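PDB 4XGN: 3-hydroxyacyl-CoA dehydrogenase from Burkholderia thailandensis, which probably catalyses the NAD-dependent interconversion of 3-hydroxyacyl-CoA and 3-oxoacyl-CoA thioesters, as a tetrameric short-chain dehydrogenase. Local coordinates for residues D13-I18 against G37-L42; R145-S150 against Q237-P242; I194-F199 against A229-L234; M218-P223 against G253-Q258. All coordinates share one frame; numbering follows the deposited sequence.

Interaction 1: residues D13-I18 against G37-L42; sequences DNVFLI and GGKVVL
Phe16 and Lys39 pair in a run of parallel-strand hydrogen bonds: Lys39 N donates to Asn14 O, Phe16 N to Lys39 O at 2.9 Å, Val41 N to Phe16 O, and Ile18 N to Val41 O at 2.8 Å. Asn14, Phe16 and Ile18 thus alternate in bonding to Lys39 and Val41, while the CA-H groups of Val15, Leu17 and Val40 lean on the carbonyls of the same run. Before the strands begin, Asp13 N bonds to Gly37 O at 2.8 Å from above the carbonyl plane, and a water bridges that oxygen to Asp13 OD1. The Lys39 chain, extended beyond CG, runs back so that NZ reaches Asp13 O at 3.0 Å; the Asp13 carboxylate stays near it without a salt bridge. Apolar contacts divide between the two faces. Leu17 CD1 touches Val41 CG1 at 3.5 Å on the face covered by helix 69-82, and on the other, under helix 24-35, Ile18 CD1 meets Val40 CG1 at 4.0 Å. Gly38 CA lies at the edge of the Phe16 ring, 4.1 Å from CE1. Gly37, with positive phi, completes the Schellman motif ending helix 24-35, the helix of this first beta-alpha-beta unit of the Rossmann fold.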
loop_
_atom_site.group_PDB
_atom_site.type_symbol
_atom_site.label_atom_id
_atom_site.label_comp_id
_atom_site.label_asym_id
_atom_site.label_seq_id
_atom_site.Cartn_x
_atom_site.Cartn_y
_atom_site.Cartn_z
ATOM N N ASP A 13 -13.769 31.713 13.029
ATOM C CA ASP A 13 -14.176 31.804 14.428
ATOM C C ASP A 13 -14.148 30.509 15.224
ATOM O O ASP A 13 -14.466 30.539 16.411
ATOM C CB ASP A 13 -15.568 32.487 14.570
ATOM C CG ASP A 13 -15.598 33.904 14.007
ATOM O OD1 ASP A 13 -14.647 34.702 14.293
ATOM O OD2 ASP A 13 -16.596 34.213 13.315
ATOM N N ASN A 14 -13.678 29.399 14.641
ATOM C CA ASN A 14 -13.511 28.158 15.381
ATOM C C ASN A 14 -12.052 28.029 15.761
ATOM O O ASN A 14 -11.191 28.756 15.223
ATOM C CB ASN A 14 -13.961 26.936 14.558
ATOM C CG ASN A 14 -15.479 26.817 14.512
ATOM O OD1 ASN A 14 -16.149 26.935 15.554
ATOM N ND2 ASN A 14 -16.023 26.654 13.325
ATOM N N VAL A 15 -11.787 27.096 16.670
ATOM C CA VAL A 15 -10.452 26.938 17.230
ATOM C C VAL A 15 -9.706 25.725 16.696
ATOM O O VAL A 15 -10.282 24.644 16.579
ATOM C CB VAL A 15 -10.496 26.907 18.777
ATOM C CG1 VAL A 15 -9.107 26.676 19.399
ATOM C CG2 VAL A 15 -11.071 28.216 19.286
ATOM N N PHE A 16 -8.413 25.936 16.423
ATOM C CA PHE A 16 -7.509 24.882 15.891
ATOM C C PHE A 16 -6.272 24.820 16.726
ATOM O O PHE A 16 -5.580 25.832 16.903
ATOM C CB PHE A 16 -7.143 25.176 14.439
ATOM C CG PHE A 16 -8.332 25.227 13.589
ATOM C CD1 PHE A 16 -9.079 26.393 13.522
ATOM C CD2 PHE A 16 -8.846 24.055 13.006
ATOM C CE1 PHE A 16 -10.261 26.438 12.816
ATOM C CE2 PHE A 16 -10.037 24.110 12.290
ATOM C CZ PHE A 16 -10.728 25.304 12.198
ATOM N N LEU A 17 -6.018 23.614 17.239
ATOM C CA LEU A 17 -4.873 23.315 18.112
ATOM C C LEU A 17 -3.817 22.709 17.219
ATOM O O LEU A 17 -4.111 21.729 16.503
ATOM C CB LEU A 17 -5.276 22.368 19.234
ATOM C CG LEU A 17 -4.121 21.831 20.115
ATOM C CD1 LEU A 17 -3.343 22.945 20.789
ATOM C CD2 LEU A 17 -4.716 20.897 21.161
ATOM N N ILE A 18 -2.641 23.326 17.209
ATOM C CA ILE A 18 -1.586 22.965 16.297
ATOM C C ILE A 18 -0.328 22.669 17.136
ATOM O O ILE A 18 0.278 23.588 17.691
ATOM C CB ILE A 18 -1.277 24.053 15.289
ATOM C CG1 ILE A 18 -2.549 24.502 14.523
ATOM C CG2 ILE A 18 -0.216 23.592 14.305
ATOM C CD1 ILE A 18 -2.345 25.687 13.621
ATOM N N GLY A 37 -9.646 33.168 9.198
ATOM C CA GLY A 37 -10.460 33.505 10.356
ATOM C C GLY A 37 -10.551 32.550 11.525
ATOM O O GLY A 37 -11.280 32.841 12.472
ATOM N N GLY A 38 -9.803 31.442 11.498
ATOM C CA GLY A 38 -9.700 30.546 12.641
ATOM C C GLY A 38 -8.853 31.167 13.739
ATOM O O GLY A 38 -8.108 32.124 13.492
ATOM N N LYS A 39 -9.024 30.642 14.951
ATOM C CA LYS A 39 -8.281 31.039 16.119
ATOM C C LYS A 39 -7.374 29.889 16.486
ATOM O O LYS A 39 -7.847 28.776 16.585
ATOM C CB LYS A 39 -9.236 31.318 17.273
ATOM C CG LYS A 39 -10.244 32.416 16.946
ATOM C CD LYS A 39 -11.386 32.427 17.964
ATOM C CE LYS A 39 -12.474 33.385 17.588
ATOM N NZ LYS A 39 -13.805 32.903 18.101
ATOM N N VAL A 40 -6.097 30.158 16.632
ATOM C CA VAL A 40 -5.136 29.050 16.856
ATOM C C VAL A 40 -4.626 28.997 18.291
ATOM O O VAL A 40 -4.437 30.017 18.980
ATOM C CB VAL A 40 -3.960 29.102 15.882
ATOM C CG1 VAL A 40 -4.445 29.004 14.445
ATOM C CG2 VAL A 40 -3.050 30.297 16.128
ATOM N N VAL A 41 -4.444 27.774 18.767
ATOM C CA VAL A 41 -3.616 27.491 19.903
ATOM C C VAL A 41 -2.393 26.753 19.401
ATOM O O VAL A 41 -2.545 25.691 18.753
ATOM C CB VAL A 41 -4.337 26.593 20.928
ATOM C CG1 VAL A 41 -3.400 26.236 22.105
ATOM C CG2 VAL A 41 -5.614 27.291 21.414
ATOM N N LEU A 42 -1.205 27.302 19.705
ATOM C CA LEU A 42 0.055 26.707 19.327
ATOM C C LEU A 42 0.619 26.003 20.508
ATOM O O LEU A 42 0.835 26.605 21.550
ATOM C CB LEU A 42 1.039 27.759 18.815
ATOM C CG LEU A 42 0.461 28.766 17.823
ATOM C CD1 LEU A 42 1.521 29.796 17.407
ATOM C CD2 LEU A 42 -0.050 28.030 16.621
HETATM O O HOH W 1 -11.993 35.484 13.165
#

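Interaction 2: residues R145-S150 against Q237-P242; sequences RGVIVS and QIFENP
Strand 146-151 passes beneath the last turn of helix 228-240, the CA atoms of Val147 and Phe239 lying 6.4 Å apart, and they meet through apolar side chains. In the Rossmann fold this is a helix laid on one face of the central parallel sheet. Val147 and Val149, two apart on the strand, both direct their side chains at the helix, whereas Ile148 between them faces helices 109-135 and 164-184. The Phe239 ring is presented by its edge: Val147 CB sits near the ring plane, 3.6 Å from CD1. Farther along the strand, Val149 CG2 approaches CE1 of the same ring obliquely at 4.0 Å. Phe239 also meets the ring of Phe16, which carries the apolar layer on toward strand 15-19. Beside the ring, Ile238 CG2, anti to the backbone N, touches both valines, 3.7 Å from Val149 CG2 and slightly farther from Val147 CG1. All four of these residues are buried. Just past the helix end, Asn241 ND2 donates to Glu230 O of a second subunit and also to Gln237 OE1 one turn back, 2.9 Å away, the acceptor lying in the Asn241 amide plane and the N-H...O angle being 172°.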
loop_
_atom_site.group_PDB
_atom_site.type_symbol
_atom_site.label_atom_id
_atom_site.label_comp_id
_atom_site.label_asym_id
_atom_site.label_seq_id
_atom_site.Cartn_x
_atom_site.Cartn_y
_atom_site.Cartn_z
ATOM N N ARG A 145 -18.142 16.843 14.568
ATOM C CA ARG A 145 -17.767 17.496 15.823
ATOM C C ARG A 145 -16.340 18.087 15.756
ATOM O O ARG A 145 -16.014 19.044 16.461
ATOM C CB ARG A 145 -17.932 16.558 16.987
ATOM C CG ARG A 145 -19.346 16.215 17.334
ATOM C CD ARG A 145 -19.455 15.496 18.678
ATOM N NE ARG A 145 -20.852 15.282 19.047
ATOM C CZ ARG A 145 -21.640 14.338 18.532
ATOM N NH1 ARG A 145 -21.191 13.470 17.618
ATOM N NH2 ARG A 145 -22.914 14.282 18.921
ATOM N N GLY A 146 -15.484 17.478 14.941
ATOM C CA GLY A 146 -14.154 17.978 14.679
ATOM C C GLY A 146 -13.380 17.073 13.746
ATOM O O GLY A 146 -13.917 16.098 13.280
ATOM N N VAL A 147 -12.151 17.462 13.428
ATOM C CA VAL A 147 -11.333 16.769 12.475
ATOM C C VAL A 147 -9.927 16.792 13.005
ATOM O O VAL A 147 -9.497 17.794 13.581
ATOM C CB VAL A 147 -11.350 17.499 11.128
ATOM C CG1 VAL A 147 -10.413 16.835 10.113
ATOM C CG2 VAL A 147 -12.775 17.584 10.611
ATOM N N ILE A 148 -9.235 15.666 12.875
ATOM C CA ILE A 148 -7.881 15.496 13.381
ATOM C C ILE A 148 -6.987 15.222 12.186
ATOM O O ILE A 148 -7.284 14.318 11.417
ATOM C CB ILE A 148 -7.827 14.324 14.373
ATOM C CG1 ILE A 148 -8.594 14.728 15.607
ATOM C CG2 ILE A 148 -6.378 13.900 14.672
ATOM C CD1 ILE A 148 -8.841 13.726 16.688
ATOM N N VAL A 149 -5.907 15.975 12.065
ATOM C CA VAL A 149 -4.921 15.790 11.008
ATOM C C VAL A 149 -3.555 15.545 11.643
ATOM O O VAL A 149 -3.116 16.305 12.485
ATOM C CB VAL A 149 -4.818 17.016 10.105
ATOM C CG1 VAL A 149 -3.803 16.783 8.996
ATOM C CG2 VAL A 149 -6.183 17.335 9.481
ATOM N N SER A 150 -2.905 14.455 11.269
ATOM C CA SER A 150 -1.552 14.150 11.746
ATOM C C SER A 150 -0.560 14.140 10.600
ATOM O O SER A 150 -0.941 14.067 9.418
ATOM C CB SER A 150 -1.549 12.854 12.481
ATOM O OG SER A 150 -2.440 12.856 13.584
ATOM N N GLN A 237 -8.030 21.711 3.045
ATOM C CA GLN A 237 -8.910 20.840 2.217
ATOM C C GLN A 237 -9.487 19.700 3.057
ATOM O O GLN A 237 -10.655 19.357 2.936
ATOM C CB GLN A 237 -8.181 20.330 0.983
ATOM C CG GLN A 237 -8.880 19.179 0.252
ATOM C CD GLN A 237 -10.182 19.538 -0.454
ATOM O OE1 GLN A 237 -10.934 18.628 -0.853
ATOM N NE2 GLN A 237 -10.483 20.836 -0.586
ATOM N N ILE A 238 -8.647 19.076 3.885
ATOM C CA ILE A 238 -9.116 18.052 4.768
ATOM C C ILE A 238 -10.183 18.550 5.736
ATOM O O ILE A 238 -11.209 17.899 5.916
ATOM C CB ILE A 238 -7.963 17.384 5.534
ATOM C CG1 ILE A 238 -7.073 16.598 4.571
ATOM C CG2 ILE A 238 -8.534 16.557 6.713
ATOM C CD1 ILE A 238 -5.706 16.238 5.125
ATOM N N PHE A 239 -9.964 19.716 6.356
ATOM C CA PHE A 239 -11.015 20.319 7.164
ATOM C C PHE A 239 -12.295 20.575 6.406
ATOM O O PHE A 239 -13.340 20.276 6.935
ATOM C CB PHE A 239 -10.522 21.616 7.848
ATOM C CG PHE A 239 -9.505 21.410 8.957
ATOM C CD1 PHE A 239 -9.558 20.328 9.803
ATOM C CD2 PHE A 239 -8.534 22.382 9.193
ATOM C CE1 PHE A 239 -8.618 20.175 10.830
ATOM C CE2 PHE A 239 -7.604 22.253 10.216
ATOM C CZ PHE A 239 -7.637 21.139 11.024
ATOM N N GLU A 240 -12.210 21.050 5.165
ATOM C CA GLU A 240 -13.394 21.435 4.398
ATOM C C GLU A 240 -14.047 20.322 3.590
ATOM O O GLU A 240 -15.071 20.581 2.967
ATOM C CB GLU A 240 -13.063 22.641 3.514
ATOM C CG GLU A 240 -12.640 23.855 4.359
ATOM C CD GLU A 240 -12.306 25.115 3.569
ATOM O OE1 GLU A 240 -11.924 25.043 2.377
ATOM O OE2 GLU A 240 -12.401 26.206 4.156
ATOM N N ASN A 241 -13.470 19.125 3.544
ATOM C CA ASN A 241 -14.046 18.053 2.728
ATOM C C ASN A 241 -14.615 16.956 3.608
ATOM O O ASN A 241 -13.874 16.142 4.153
ATOM C CB ASN A 241 -13.040 17.516 1.726
ATOM C CG ASN A 241 -13.686 16.659 0.658
ATOM O OD1 ASN A 241 -14.677 15.954 0.905
ATOM N ND2 ASN A 241 -13.132 16.730 -0.551
ATOM N N PRO A 242 -15.943 16.903 3.733
ATOM C CA PRO A 242 -16.547 15.926 4.633
ATOM C C PRO A 242 -16.296 14.479 4.314
ATOM O O PRO A 242 -16.510 13.642 5.187
ATOM C CB PRO A 242 -18.033 16.244 4.518
ATOM C CG PRO A 242 -18.049 17.648 4.117
ATOM C CD PRO A 242 -16.998 17.703 3.085
#

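Interaction 3: residues I194-F199 against A229-L234. With NAD (nicotinamide-adenine-dinucleotide), chain I.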
loop_
_atom_site.group_PDB
_atom_site.type_symbol
_atom_site.label_atom_id
_atom_site.label_comp_id
_atom_site.label_asym_id
_atom_site.label_seq_id
_atom_site.Cartn_x
_atom_site.Cartn_y
_atom_site.Cartn_z
ATOM N N ILE A 194 -1.342 13.372 6.610
ATOM C CA ILE A 194 -0.557 13.892 5.494
ATOM C C ILE A 194 0.847 13.312 5.653
ATOM O O ILE A 194 1.393 13.345 6.750
ATOM C CB ILE A 194 -0.515 15.435 5.475
ATOM C CG1 ILE A 194 -1.945 16.007 5.285
ATOM C CG2 ILE A 194 0.367 15.922 4.310
ATOM C CD1 ILE A 194 -2.085 17.505 5.598
ATOM N N ALA A 195 1.381 12.741 4.554
ATOM C CA ALA A 195 2.745 12.225 4.497
ATOM C C ALA A 195 3.551 13.143 3.590
ATOM O O ALA A 195 3.605 12.965 2.388
ATOM C CB ALA A 195 2.754 10.766 3.964
ATOM N N PRO A 196 4.203 14.167 4.152
ATOM C CA PRO A 196 4.994 15.049 3.299
ATOM C C PRO A 196 6.282 14.432 2.783
ATOM O O PRO A 196 6.860 13.529 3.420
ATOM C CB PRO A 196 5.293 16.272 4.211
ATOM C CG PRO A 196 4.414 16.090 5.417
ATOM C CD PRO A 196 4.139 14.646 5.551
ATOM N N GLY A 197 6.735 14.908 1.627
ATOM C CA GLY A 197 8.030 14.552 1.099
ATOM C C GLY A 197 9.160 15.370 1.713
ATOM O O GLY A 197 9.682 14.996 2.774
ATOM N N ILE A 198 9.584 16.433 1.033
ATOM C CA ILE A 198 10.666 17.253 1.565
ATOM C C ILE A 198 10.226 18.691 1.486
ATOM O O ILE A 198 9.926 19.181 0.388
ATOM C CB ILE A 198 12.009 17.085 0.829
ATOM C CG1 ILE A 198 12.289 15.615 0.503
ATOM C CG2 ILE A 198 13.129 17.682 1.691
ATOM C CD1 ILE A 198 13.247 15.495 -0.643
ATOM N N PHE A 199 10.229 19.342 2.654
ATOM C CA PHE A 199 9.720 20.690 2.812
ATOM C C PHE A 199 10.760 21.603 3.397
ATOM O O PHE A 199 11.518 21.204 4.283
ATOM C CB PHE A 199 8.435 20.707 3.674
ATOM C CG PHE A 199 7.207 20.407 2.893
ATOM C CD1 PHE A 199 6.973 19.116 2.386
ATOM C CD2 PHE A 199 6.311 21.421 2.569
ATOM C CE1 PHE A 199 5.858 18.847 1.630
ATOM C CE2 PHE A 199 5.203 21.140 1.838
ATOM C CZ PHE A 199 4.967 19.878 1.345
ATOM N N ALA A 229 3.162 26.610 3.248
ATOM C CA ALA A 229 1.837 26.972 2.787
ATOM C C ALA A 229 1.139 25.862 2.028
ATOM O O ALA A 229 -0.107 25.780 2.013
ATOM C CB ALA A 229 1.884 28.241 1.935
ATOM N N GLU A 230 1.917 25.051 1.329
ATOM C CA GLU A 230 1.347 23.982 0.507
ATOM C C GLU A 230 0.876 22.824 1.369
ATOM O O GLU A 230 -0.110 22.155 1.036
ATOM C CB GLU A 230 2.361 23.553 -0.538
ATOM C CG GLU A 230 2.592 24.691 -1.525
ATOM C CD GLU A 230 3.819 24.570 -2.401
ATOM O OE1 GLU A 230 4.855 23.964 -2.035
ATOM O OE2 GLU A 230 3.746 25.159 -3.518
ATOM N N TYR A 231 1.605 22.547 2.452
ATOM C CA TYR A 231 1.129 21.653 3.457
ATOM C C TYR A 231 -0.172 22.158 4.067
ATOM O O TYR A 231 -1.175 21.454 4.202
ATOM C CB TYR A 231 2.214 21.437 4.540
ATOM C CG TYR A 231 1.717 20.626 5.722
ATOM C CD1 TYR A 231 1.125 21.236 6.784
ATOM C CD2 TYR A 231 1.857 19.226 5.774
ATOM C CE1 TYR A 231 0.644 20.498 7.847
ATOM C CE2 TYR A 231 1.393 18.484 6.847
ATOM C CZ TYR A 231 0.774 19.138 7.888
ATOM O OH TYR A 231 0.288 18.450 8.985
ATOM N N ALA A 232 -0.146 23.444 4.424
ATOM C CA ALA A 232 -1.278 24.043 5.029
ATOM C C ALA A 232 -2.514 24.066 4.146
ATOM O O ALA A 232 -3.595 23.861 4.650
ATOM C CB ALA A 232 -0.937 25.449 5.450
ATOM N N MET A 233 -2.328 24.227 2.844
ATOM C CA MET A 233 -3.432 24.167 1.909
ATOM C C MET A 233 -4.125 22.814 1.966
ATOM O O MET A 233 -5.365 22.752 1.909
ATOM C CB MET A 233 -2.937 24.341 0.464
ATOM C CG MET A 233 -2.557 25.737 0.003
ATOM S SD MET A 233 -1.813 25.529 -1.659
ATOM C CE MET A 233 -3.186 24.717 -2.422
ATOM N N LEU A 234 -3.326 21.727 2.057
ATOM C CA LEU A 234 -3.922 20.415 2.146
ATOM C C LEU A 234 -4.633 20.204 3.472
ATOM O O LEU A 234 -5.690 19.576 3.531
ATOM C CB LEU A 234 -2.874 19.316 1.914
ATOM C CG LEU A 234 -3.383 17.866 1.865
ATOM C CD1 LEU A 234 -4.497 17.661 0.879
ATOM C CD2 LEU A 234 -2.194 16.958 1.627
HETATM P PA NAD I . 10.291 21.984 12.533
HETATM O O1A NAD I . 11.493 21.474 13.245
HETATM O O2A NAD I . 10.410 23.294 11.818
HETATM O O5B NAD I . 9.028 22.058 13.518
HETATM C C5B NAD I . 8.775 21.043 14.465
HETATM C C4B NAD I . 8.210 21.685 15.744
HETATM O O4B NAD I . 8.034 20.633 16.547
HETATM C C3B NAD I . 9.255 22.595 16.438
HETATM O O3B NAD I . 8.837 23.908 16.622
HETATM C C2B NAD I . 9.500 21.769 17.714
HETATM O O2B NAD I . 10.003 22.628 18.801
HETATM C C1B NAD I . 8.374 21.101 17.949
HETATM N N9A NAD I . 8.571 19.933 18.751
HETATM C C8A NAD I . 9.567 18.993 18.698
HETATM N N7A NAD I . 9.398 18.081 19.710
HETATM C C5A NAD I . 8.292 18.472 20.330
HETATM C C6A NAD I . 7.633 17.930 21.402
HETATM N N6A NAD I . 7.999 16.806 22.202
HETATM N N1A NAD I . 6.511 18.521 21.842
HETATM C C2A NAD I . 6.017 19.649 21.245
HETATM N N3A NAD I . 6.657 20.185 20.164
HETATM C C4A NAD I . 7.795 19.584 19.755
HETATM O O3 NAD I . 10.052 20.802 11.471
HETATM P PN NAD I . 8.785 20.689 10.452
HETATM O O1N NAD I . 9.383 20.466 9.103
HETATM O O2N NAD I . 7.787 21.835 10.520
HETATM O O5D NAD I . 8.078 19.316 10.941
HETATM C C5D NAD I . 6.668 19.206 11.121
HETATM C C4D NAD I . 6.181 17.815 10.970
HETATM O O4D NAD I . 6.365 17.501 9.653
HETATM C C3D NAD I . 7.020 16.798 11.784
HETATM O O3D NAD I . 6.246 15.795 12.281
HETATM C C2D NAD I . 7.982 16.299 10.669
HETATM O O2D NAD I . 8.603 14.986 11.047
HETATM C C1D NAD I . 7.207 16.196 9.610
HETATM N N1N NAD I . 7.813 16.181 8.284
HETATM C C2N NAD I . 8.666 17.161 7.831
HETATM C C3N NAD I . 9.228 17.119 6.562
HETATM C C7N NAD I . 10.199 18.140 6.052
HETATM O O7N NAD I . 10.819 17.907 5.041
HETATM N N7N NAD I . 10.360 19.382 6.721
HETATM C C4N NAD I . 8.880 16.041 5.719
HETATM C C5N NAD I . 8.000 15.083 6.155
HETATM C C6N NAD I . 7.464 15.152 7.423
#
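The nicotinamide end of the NAD pocket is built on this contact, where the loop following strand 189-196 meets helix 228-240. Phe199 holds the carboxamide with its backbone: its N donates to NAD O7N at 2.8 Å, nearly straight at 165°, and its O accepts a longer, less straight bond from NAD N7N at 3.3 Å. Together the two, one to each arm of the amide, would restrain rotation of the carboxamide. Pro196 lies against the nicotinamide, its CB 3.5 Å from NAD C5N, and Gly197 O comes within 3.2 Å of NAD C4N, the ring carbon that exchanges hydride. The Pro-Gly pair after this strand is a familiar element of the short-chain dehydrogenase form of the Rossmann fold. Behind it the strand and helix run nearly antiparallel, at 163°, and pack through apolar side chains. Tyr231, its CG anti to the backbone N (chi1 173°), extends its ring toward the strand. Ile194 CG2 touches Tyr231 CE2 at 3.7 Å, and Ile194 CD1 makes an off-centre CH-pi contact with the same ring. The other helix partner, Leu234, slides past Ile194 in the opposite direction, CD2 lying 3.8 Å from Ile194 CG1. At the pocket end, Phe199 crosses Tyr231 at about a right angle, CE2 reaching Tyr231 CB at 4.0 Å. The hydroxyl of Tyr231 is hydrogen-bonded to Thr151 OG1.

Interaction 4: residues M218-P223 against G253-Q258; sequences MVPFPP and GAIRMQ. With EDO (1,2-ethanediol), chain K.
Two irregular loops, one between helices 209-216 and 228-240 and the other after the last sheet strand, 248-251, meet here beside the subunit interface. Phe221 N donates to Gly253 O at 3.2 Å, and Pro220 CD sits equally close to that oxygen. Gly253 has positive phi, and Val219 CG1 packs directly against its CA at 3.7 Å. Val219 CG2 and Ile255 CD1 meet at 3.8 Å, their side chains crossing at about a right angle, while Pro220 CD packs against Ile255 CB. Farther out, an ethanediol, probably from the crystallisation liquor, bridges Arg256 O and Gln258 N, and the bent Met218 chain brings Met218 CE to 3.3 Å from C1 of the ethanediol. Phe221 O is hydrogen-bonded to Asn245 ND2 of a second subunit. Between the two segments, then, a single hydrogen bond is supplemented by close van der Waals contact of Pro220 and Val219 with Gly253 and Ile255.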
loop_
_atom_site.group_PDB
_atom_site.type_symbol
_atom_site.label_atom_id
_atom_site.label_comp_id
_atom_site.label_asym_id
_atom_site.label_seq_id
_atom_site.Cartn_x
_atom_site.Cartn_y
_atom_site.Cartn_z
ATOM N N MET A 218 15.818 16.547 -7.192
ATOM C CA MET A 218 15.398 15.151 -7.333
ATOM C C MET A 218 13.878 14.977 -7.320
ATOM O O MET A 218 13.394 13.893 -7.630
ATOM C CB MET A 218 15.974 14.314 -6.205
ATOM C CG MET A 218 17.488 14.339 -6.045
ATOM S SD MET A 218 18.337 13.386 -7.305
ATOM C CE MET A 218 18.023 11.720 -6.733
ATOM N N VAL A 219 13.130 16.010 -6.948
ATOM C CA VAL A 219 11.655 15.916 -6.901
ATOM C C VAL A 219 11.129 15.964 -8.321
ATOM O O VAL A 219 11.443 16.922 -9.042
ATOM C CB VAL A 219 11.068 17.063 -6.057
ATOM C CG1 VAL A 219 9.562 16.985 -6.007
ATOM C CG2 VAL A 219 11.633 17.040 -4.639
ATOM N N PRO A 220 10.339 14.937 -8.759
ATOM C CA PRO A 220 10.018 14.952 -10.180
ATOM C C PRO A 220 9.308 16.241 -10.618
ATOM O O PRO A 220 9.765 16.899 -11.552
ATOM C CB PRO A 220 9.147 13.716 -10.359
ATOM C CG PRO A 220 9.671 12.748 -9.302
ATOM C CD PRO A 220 10.051 13.618 -8.134
ATOM N N PHE A 221 8.217 16.596 -9.969
ATOM C CA PHE A 221 7.622 17.926 -10.221
ATOM C C PHE A 221 6.760 18.354 -9.052
ATOM O O PHE A 221 5.892 17.593 -8.652
ATOM C CB PHE A 221 6.789 18.001 -11.523
ATOM C CG PHE A 221 6.558 19.394 -11.936
ATOM C CD1 PHE A 221 7.520 20.062 -12.667
ATOM C CD2 PHE A 221 5.476 20.088 -11.470
ATOM C CE1 PHE A 221 7.366 21.408 -12.979
ATOM C CE2 PHE A 221 5.328 21.448 -11.764
ATOM C CZ PHE A 221 6.273 22.089 -12.521
ATOM N N PRO A 222 6.958 19.549 -8.494
ATOM C CA PRO A 222 7.898 20.585 -8.936
ATOM C C PRO A 222 9.312 20.292 -8.401
ATOM O O PRO A 222 9.447 19.742 -7.303
ATOM C CB PRO A 222 7.348 21.847 -8.262
ATOM C CG PRO A 222 6.713 21.335 -7.006
ATOM C CD PRO A 222 6.144 19.973 -7.354
ATOM N N PRO A 223 10.359 20.665 -9.138
ATOM C CA PRO A 223 11.738 20.317 -8.773
ATOM C C PRO A 223 12.292 21.243 -7.688
ATOM O O PRO A 223 13.249 21.976 -7.914
ATOM C CB PRO A 223 12.486 20.440 -10.125
ATOM C CG PRO A 223 11.724 21.451 -10.867
ATOM C CD PRO A 223 10.294 21.280 -10.489
ATOM N N GLY A 253 5.468 15.880 -4.521
ATOM C CA GLY A 253 6.001 16.095 -5.858
ATOM C C GLY A 253 6.331 14.817 -6.624
ATOM O O GLY A 253 7.100 14.847 -7.567
ATOM N N ALA A 254 5.719 13.709 -6.216
ATOM C CA ALA A 254 5.951 12.361 -6.803
ATOM C C ALA A 254 7.322 11.794 -6.541
ATOM O O ALA A 254 7.655 10.775 -7.140
ATOM C CB ALA A 254 5.642 12.301 -8.312
ATOM N N ILE A 255 8.094 12.326 -5.604
ATOM C CA ILE A 255 9.392 11.709 -5.297
ATOM C C ILE A 255 9.157 10.359 -4.616
ATOM O O ILE A 255 8.146 10.159 -3.887
ATOM C CB ILE A 255 10.249 12.652 -4.403
ATOM C CG1 ILE A 255 11.760 12.357 -4.507
ATOM C CG2 ILE A 255 9.766 12.616 -2.943
ATOM C CD1 ILE A 255 12.632 13.417 -3.864
ATOM N N ARG A 256 10.119 9.453 -4.817
ATOM C CA ARG A 256 10.225 8.224 -4.067
ATOM C C ARG A 256 11.661 8.205 -3.545
ATOM O O ARG A 256 12.598 8.307 -4.302
ATOM C CB ARG A 256 9.901 6.994 -4.948
ATOM C CG ARG A 256 8.453 6.988 -5.458
ATOM C CD ARG A 256 7.472 6.772 -4.308
ATOM N NE ARG A 256 6.067 6.648 -4.744
ATOM C CZ ARG A 256 5.260 7.672 -4.973
ATOM N NH1 ARG A 256 5.669 8.958 -4.861
ATOM N NH2 ARG A 256 4.018 7.423 -5.332
ATOM N N MET A 257 11.835 8.142 -2.242
ATOM C CA MET A 257 13.173 8.314 -1.667
ATOM C C MET A 257 14.043 7.064 -1.838
ATOM O O MET A 257 13.599 5.953 -1.513
ATOM C CB MET A 257 13.065 8.610 -0.184
ATOM C CG MET A 257 12.154 9.757 0.127
ATOM S SD MET A 257 12.622 11.351 -0.655
ATOM C CE MET A 257 14.246 11.634 -0.014
ATOM N N GLN A 258 15.271 7.303 -2.292
ATOM C CA GLN A 258 16.237 6.241 -2.575
ATOM C C GLN A 258 16.963 5.931 -1.270
ATOM O O GLN A 258 16.827 6.668 -0.312
ATOM C CB GLN A 258 17.197 6.688 -3.700
ATOM C CG GLN A 258 16.351 6.946 -4.973
ATOM C CD GLN A 258 17.021 7.732 -6.108
ATOM O OE1 GLN A 258 18.206 8.105 -6.061
ATOM N NE2 GLN A 258 16.215 8.010 -7.163
HETATM C C1 EDO K . 15.476 10.764 -4.913
HETATM O O1 EDO K . 14.287 10.051 -5.226
HETATM C C2 EDO K . 15.552 11.065 -3.424
HETATM O O2 EDO K . 16.134 9.963 -2.762
#

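Interactions 1, 2 and 3 belong to the sheet core, whereas interaction 4 joins loops away from the sheet, though mostly buried, about 32 Å, centre to centre, from interaction 1. Main-chain hydrogen bonds dominate interaction 1, where strand lies beside strand; interactions 2 and 3 set the same helix, 228-240, on neighbouring strands and rely on apolar side chains. Phe16 CD2 and Phe239 CE2 meet at 3.5 Å, joining interactions 1 and 2, and Ile194 continues this layer from Val149 and Ile238 into interaction 3. Ile198 CD1 then touches Ile255 CD1 and Met257 CE, connecting the cofactor loop to interaction 4. Interactions 2, 3 and 4 all reach a second subunit, but no other chain of the assembly touches interaction 1.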